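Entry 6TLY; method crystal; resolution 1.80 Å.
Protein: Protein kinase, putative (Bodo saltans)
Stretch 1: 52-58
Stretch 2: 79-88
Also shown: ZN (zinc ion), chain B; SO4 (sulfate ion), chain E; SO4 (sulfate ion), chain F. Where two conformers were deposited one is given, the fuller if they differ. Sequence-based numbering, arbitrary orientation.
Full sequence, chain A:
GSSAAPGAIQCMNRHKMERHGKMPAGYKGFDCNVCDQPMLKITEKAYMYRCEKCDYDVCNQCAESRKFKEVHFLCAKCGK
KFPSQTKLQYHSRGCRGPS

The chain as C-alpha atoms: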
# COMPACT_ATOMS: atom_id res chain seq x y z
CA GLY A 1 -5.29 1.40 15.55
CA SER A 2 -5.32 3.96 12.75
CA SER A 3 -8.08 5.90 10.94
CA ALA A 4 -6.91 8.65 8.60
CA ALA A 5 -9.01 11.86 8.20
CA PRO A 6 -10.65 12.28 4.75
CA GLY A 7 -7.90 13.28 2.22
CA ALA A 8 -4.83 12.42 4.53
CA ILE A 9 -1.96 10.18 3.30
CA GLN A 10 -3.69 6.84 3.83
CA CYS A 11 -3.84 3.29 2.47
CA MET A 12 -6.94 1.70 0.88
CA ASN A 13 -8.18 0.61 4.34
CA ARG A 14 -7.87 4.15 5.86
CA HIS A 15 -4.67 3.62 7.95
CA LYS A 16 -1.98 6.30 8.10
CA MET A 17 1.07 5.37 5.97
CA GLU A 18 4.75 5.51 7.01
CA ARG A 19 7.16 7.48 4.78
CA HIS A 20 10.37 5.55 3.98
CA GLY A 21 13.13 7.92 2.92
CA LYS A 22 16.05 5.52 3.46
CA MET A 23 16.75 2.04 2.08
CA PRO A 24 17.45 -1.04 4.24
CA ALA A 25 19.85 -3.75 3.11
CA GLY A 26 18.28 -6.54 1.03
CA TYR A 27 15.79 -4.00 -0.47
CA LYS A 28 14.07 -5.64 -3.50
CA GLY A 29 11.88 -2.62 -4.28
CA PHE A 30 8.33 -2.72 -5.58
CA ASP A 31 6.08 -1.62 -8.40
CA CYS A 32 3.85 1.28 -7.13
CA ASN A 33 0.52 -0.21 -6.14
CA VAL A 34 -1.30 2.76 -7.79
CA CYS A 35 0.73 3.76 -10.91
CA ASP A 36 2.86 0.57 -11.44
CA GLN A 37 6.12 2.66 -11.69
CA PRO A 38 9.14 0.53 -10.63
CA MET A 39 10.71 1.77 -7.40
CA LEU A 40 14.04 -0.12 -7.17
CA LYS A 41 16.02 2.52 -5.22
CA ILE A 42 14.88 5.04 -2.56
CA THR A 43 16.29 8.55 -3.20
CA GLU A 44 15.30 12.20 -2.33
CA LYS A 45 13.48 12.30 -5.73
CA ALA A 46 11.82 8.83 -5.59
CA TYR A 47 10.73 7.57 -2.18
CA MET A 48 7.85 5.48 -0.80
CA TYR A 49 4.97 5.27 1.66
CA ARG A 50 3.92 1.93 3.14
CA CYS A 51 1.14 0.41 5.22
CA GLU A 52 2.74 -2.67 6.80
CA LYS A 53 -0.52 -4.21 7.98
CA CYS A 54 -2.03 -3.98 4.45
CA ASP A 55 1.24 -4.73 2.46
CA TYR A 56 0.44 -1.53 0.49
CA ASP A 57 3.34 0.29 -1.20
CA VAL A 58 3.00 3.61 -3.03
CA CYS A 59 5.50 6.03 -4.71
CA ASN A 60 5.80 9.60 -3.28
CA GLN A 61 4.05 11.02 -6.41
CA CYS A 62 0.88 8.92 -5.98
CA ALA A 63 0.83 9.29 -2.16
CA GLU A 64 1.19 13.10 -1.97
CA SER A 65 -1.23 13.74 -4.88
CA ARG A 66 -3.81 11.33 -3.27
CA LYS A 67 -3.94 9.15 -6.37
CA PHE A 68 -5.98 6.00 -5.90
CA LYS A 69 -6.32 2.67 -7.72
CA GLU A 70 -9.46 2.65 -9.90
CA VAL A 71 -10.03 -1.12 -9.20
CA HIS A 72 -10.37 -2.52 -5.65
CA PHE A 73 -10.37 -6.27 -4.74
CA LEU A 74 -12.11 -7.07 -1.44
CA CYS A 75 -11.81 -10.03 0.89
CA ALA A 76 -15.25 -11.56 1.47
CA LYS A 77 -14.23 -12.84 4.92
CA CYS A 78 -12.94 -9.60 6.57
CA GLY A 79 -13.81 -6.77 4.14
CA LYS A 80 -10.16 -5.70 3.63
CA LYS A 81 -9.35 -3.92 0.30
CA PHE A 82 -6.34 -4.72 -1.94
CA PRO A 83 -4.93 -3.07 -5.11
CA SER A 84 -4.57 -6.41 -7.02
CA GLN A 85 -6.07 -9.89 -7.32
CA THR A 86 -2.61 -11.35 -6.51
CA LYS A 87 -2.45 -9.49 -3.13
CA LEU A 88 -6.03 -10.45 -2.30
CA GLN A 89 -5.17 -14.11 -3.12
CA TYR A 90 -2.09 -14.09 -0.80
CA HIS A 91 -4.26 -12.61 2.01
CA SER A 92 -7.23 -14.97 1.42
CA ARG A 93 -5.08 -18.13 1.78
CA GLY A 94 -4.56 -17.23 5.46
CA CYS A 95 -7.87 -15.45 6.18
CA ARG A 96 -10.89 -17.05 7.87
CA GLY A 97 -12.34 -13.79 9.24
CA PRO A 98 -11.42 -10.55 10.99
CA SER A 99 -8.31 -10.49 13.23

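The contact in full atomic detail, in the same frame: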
# COMPACT_ATOMS: atom_id res chain seq x y z
N GLU A 52 2.20 -1.34 6.52
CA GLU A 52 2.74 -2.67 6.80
C GLU A 52 1.63 -3.68 7.01
O GLU A 52 1.70 -4.78 6.45
CB GLU A 52 3.67 -2.63 8.02
CG GLU A 52 4.39 -3.96 8.26
CD GLU A 52 5.26 -4.44 7.11
OE1 GLU A 52 6.14 -3.68 6.67
OE2 GLU A 52 5.07 -5.60 6.66
N LYS A 53 0.58 -3.29 7.71
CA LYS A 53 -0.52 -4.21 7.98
C LYS A 53 -1.34 -4.55 6.73
O LYS A 53 -1.94 -5.62 6.68
CB LYS A 53 -1.40 -3.71 9.14
CG LYS A 53 -2.22 -2.48 8.81
CD LYS A 53 -2.23 -1.48 9.97
CE LYS A 53 -3.00 -1.96 11.17
NZ LYS A 53 -3.24 -0.84 12.14
N CYS A 54 -1.32 -3.70 5.70
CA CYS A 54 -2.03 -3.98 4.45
C CYS A 54 -1.11 -4.48 3.34
O CYS A 54 -1.64 -4.84 2.28
CB CYS A 54 -2.79 -2.74 3.98
SG CYS A 54 -4.22 -2.29 5.00
N ASP A 55 0.23 -4.41 3.50
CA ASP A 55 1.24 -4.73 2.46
C ASP A 55 0.93 -3.83 1.24
O ASP A 55 0.69 -4.33 0.14
CB ASP A 55 1.25 -6.22 2.06
CG ASP A 55 2.32 -6.52 1.03
OD1 ASP A 55 3.39 -5.89 1.08
OD2 ASP A 55 2.08 -7.38 0.16
N TYR A 56 0.80 -2.54 1.50
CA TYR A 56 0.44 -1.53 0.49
C TYR A 56 1.61 -0.56 0.34
O TYR A 56 1.95 0.08 1.30
CB TYR A 56 -0.81 -0.80 0.94
CG TYR A 56 -1.40 0.16 -0.06
CD1 TYR A 56 -1.92 -0.28 -1.25
CD2 TYR A 56 -1.45 1.51 0.21
CE1 TYR A 56 -2.50 0.59 -2.16
CE2 TYR A 56 -2.02 2.39 -0.68
CZ TYR A 56 -2.54 1.94 -1.88
OH TYR A 56 -3.10 2.82 -2.73
N ASP A 57 2.17 -0.53 -0.85
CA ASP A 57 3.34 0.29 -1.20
C ASP A 57 3.00 1.28 -2.28
O ASP A 57 2.51 0.88 -3.32
CB ASP A 57 4.42 -0.61 -1.79
CG ASP A 57 4.98 -1.58 -0.80
OD1 ASP A 57 5.20 -1.18 0.35
OD2 ASP A 57 5.16 -2.77 -1.17
N VAL A 58 3.24 2.53 -2.01
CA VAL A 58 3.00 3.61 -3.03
C VAL A 58 4.23 4.58 -3.20
O VAL A 58 5.03 5.05 -2.24
CB VAL A 58 1.71 4.37 -2.68
CG1 VAL A 58 1.82 5.11 -1.37
CG2 VAL A 58 1.25 5.30 -3.77
N GLY A 79 -13.50 -8.05 4.76
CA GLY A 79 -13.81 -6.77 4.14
C GLY A 79 -12.60 -5.97 3.68
O GLY A 79 -12.76 -4.91 3.09
N LYS A 80 -11.39 -6.42 3.98
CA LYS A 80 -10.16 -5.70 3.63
C LYS A 80 -10.00 -5.51 2.11
O LYS A 80 -10.27 -6.44 1.35
CB LYS A 80 -8.97 -6.47 4.19
CG LYS A 80 -7.72 -5.66 4.44
CD LYS A 80 -6.81 -6.45 5.39
CE LYS A 80 -5.59 -5.68 5.82
NZ LYS A 80 -4.48 -6.60 6.20
N LYS A 81 -9.57 -4.31 1.69
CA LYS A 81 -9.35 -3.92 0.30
C LYS A 81 -7.89 -4.08 -0.10
O LYS A 81 -6.98 -3.81 0.71
CB LYS A 81 -9.77 -2.46 0.06
CG LYS A 81 -11.24 -2.18 0.39
CD LYS A 81 -11.51 -0.68 0.37
CE LYS A 81 -12.85 -0.35 0.98
NZ LYS A 81 -13.96 -1.08 0.30
N PHE A 82 -7.67 -4.48 -1.36
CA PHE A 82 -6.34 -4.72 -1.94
C PHE A 82 -6.25 -4.11 -3.35
O PHE A 82 -7.26 -4.01 -4.06
CB PHE A 82 -6.05 -6.23 -2.00
CG PHE A 82 -6.08 -6.86 -0.63
CD1 PHE A 82 -4.97 -6.78 0.20
CD2 PHE A 82 -7.21 -7.49 -0.16
CE1 PHE A 82 -5.01 -7.30 1.48
CE2 PHE A 82 -7.24 -8.02 1.12
CZ PHE A 82 -6.14 -7.92 1.93
N PRO A 83 -5.05 -3.68 -3.78
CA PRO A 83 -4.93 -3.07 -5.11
C PRO A 83 -4.86 -4.07 -6.27
O PRO A 83 -4.88 -3.63 -7.43
CB PRO A 83 -3.63 -2.27 -5.00
CG PRO A 83 -2.78 -3.11 -4.07
CD PRO A 83 -3.77 -3.67 -3.05
N SER A 84 -4.70 -5.38 -5.98
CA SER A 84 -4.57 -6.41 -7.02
C SER A 84 -5.22 -7.72 -6.60
O SER A 84 -5.37 -7.99 -5.41
CB SER A 84 -3.11 -6.67 -7.36
OG SER A 84 -2.44 -7.27 -6.26
N GLN A 85 -5.54 -8.56 -7.59
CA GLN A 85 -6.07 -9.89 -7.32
C GLN A 85 -4.98 -10.73 -6.66
O GLN A 85 -5.27 -11.49 -5.75
CB GLN A 85 -6.55 -10.55 -8.62
CG GLN A 85 -6.85 -12.02 -8.45
CD GLN A 85 -7.63 -12.56 -9.59
OE1 GLN A 85 -8.85 -12.64 -9.53
NE2 GLN A 85 -6.95 -12.93 -10.66
N THR A 86 -3.72 -10.59 -7.09
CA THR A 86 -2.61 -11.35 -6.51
C THR A 86 -2.47 -11.08 -5.00
O THR A 86 -2.32 -12.03 -4.23
CB THR A 86 -1.31 -11.11 -7.29
OG1 THR A 86 -1.52 -11.47 -8.66
CG2 THR A 86 -0.17 -11.96 -6.76
N LYS A 87 -2.56 -9.81 -4.56
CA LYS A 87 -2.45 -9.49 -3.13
C LYS A 87 -3.63 -9.98 -2.36
O LYS A 87 -3.46 -10.50 -1.26
CB LYS A 87 -2.19 -8.00 -2.89
CG LYS A 87 -0.76 -7.66 -3.26
CD LYS A 87 -0.42 -6.23 -2.95
CE LYS A 87 1.07 -6.04 -3.06
NZ LYS A 87 1.48 -4.76 -2.46
N LEU A 88 -4.84 -9.89 -2.94
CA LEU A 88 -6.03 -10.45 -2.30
C LEU A 88 -5.86 -11.97 -2.14
O LEU A 88 -6.18 -12.50 -1.08
CB LEU A 88 -7.30 -10.15 -3.14
CG LEU A 88 -8.58 -10.92 -2.72
CD1 LEU A 88 -9.02 -10.49 -1.33
CD2 LEU A 88 -9.70 -10.67 -3.72
ZN ZN B . -3.50 -0.20 5.82
S SO4 E . -3.40 -8.72 -10.68
O1 SO4 E . -3.02 -9.65 -9.65
O2 SO4 E . -4.62 -7.99 -10.30
O3 SO4 E . -2.34 -7.72 -10.92
O4 SO4 E . -3.55 -9.50 -11.91
S SO4 F . -7.18 -0.96 12.69
O1 SO4 F . -7.36 -1.34 14.10
O2 SO4 F . -6.50 0.33 12.62
O3 SO4 F . -8.47 -0.83 12.02
O4 SO4 F . -6.37 -1.98 12.02
O HOH W 1 4.01 -4.02 -3.39

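Lysine side chains often join segments distant in sequence by carrying a charged ammonium group to backbone carbonyls, and the contact between residues 52-58 and 79-88 of this putative kinase uses the device twice. Glu52 takes no part in it directly; its carbonyl accepts a weak hydrogen bond from Asp55 N (3.3 Å between Glu52 O and Asp55 N). At Lys53 the backbone, not the side chain, makes the contact: Lys80, with all four chi angles near t, reaches across in extended form and donates from NZ to Lys53 O at 2.8 Å. The same chain passes Cys54, where Lys80 CE lies 3.7 Å from Cys54 SG. That sulfur is one of four zinc ligands, with Cys54 SG 2.4 Å from ZN and the other three contributed from elsewhere in the structure, so the last methylene of the lysine, next to its ammonium group, lies beside a metal-bound residue. Cys54 O, in turn, approaches the edge of the Phe82 ring, 4.2 Å from Phe82 CE1.

Asp55 repeats the theme with a second lysine. Lys87 NZ donates to Asp55 O at 2.8 Å, while the salt bridge from Lys87 NZ to Asp55 OD2 is long, at 3.8 Å; the shorter contact is thus with the backbone. Lys87 projects from a helix whose start is capped by Ser84, Ser84 OG accepting from Lys87 N at 3.1 Å. Tyr56 supplies an apolar contact, its ring edge meeting Pro83, with Tyr56 CD1 4.1 Å from Pro83 CG. At Asp57 the charges remain apart, Asp57 OD2 lying 4.4 Å from Lys87 NZ, but a water spans the gap: it donates to Asp57 OD2 and accepts from Lys87 NZ, each at 2.8 Å from the water oxygen. Val58 lies beyond reach.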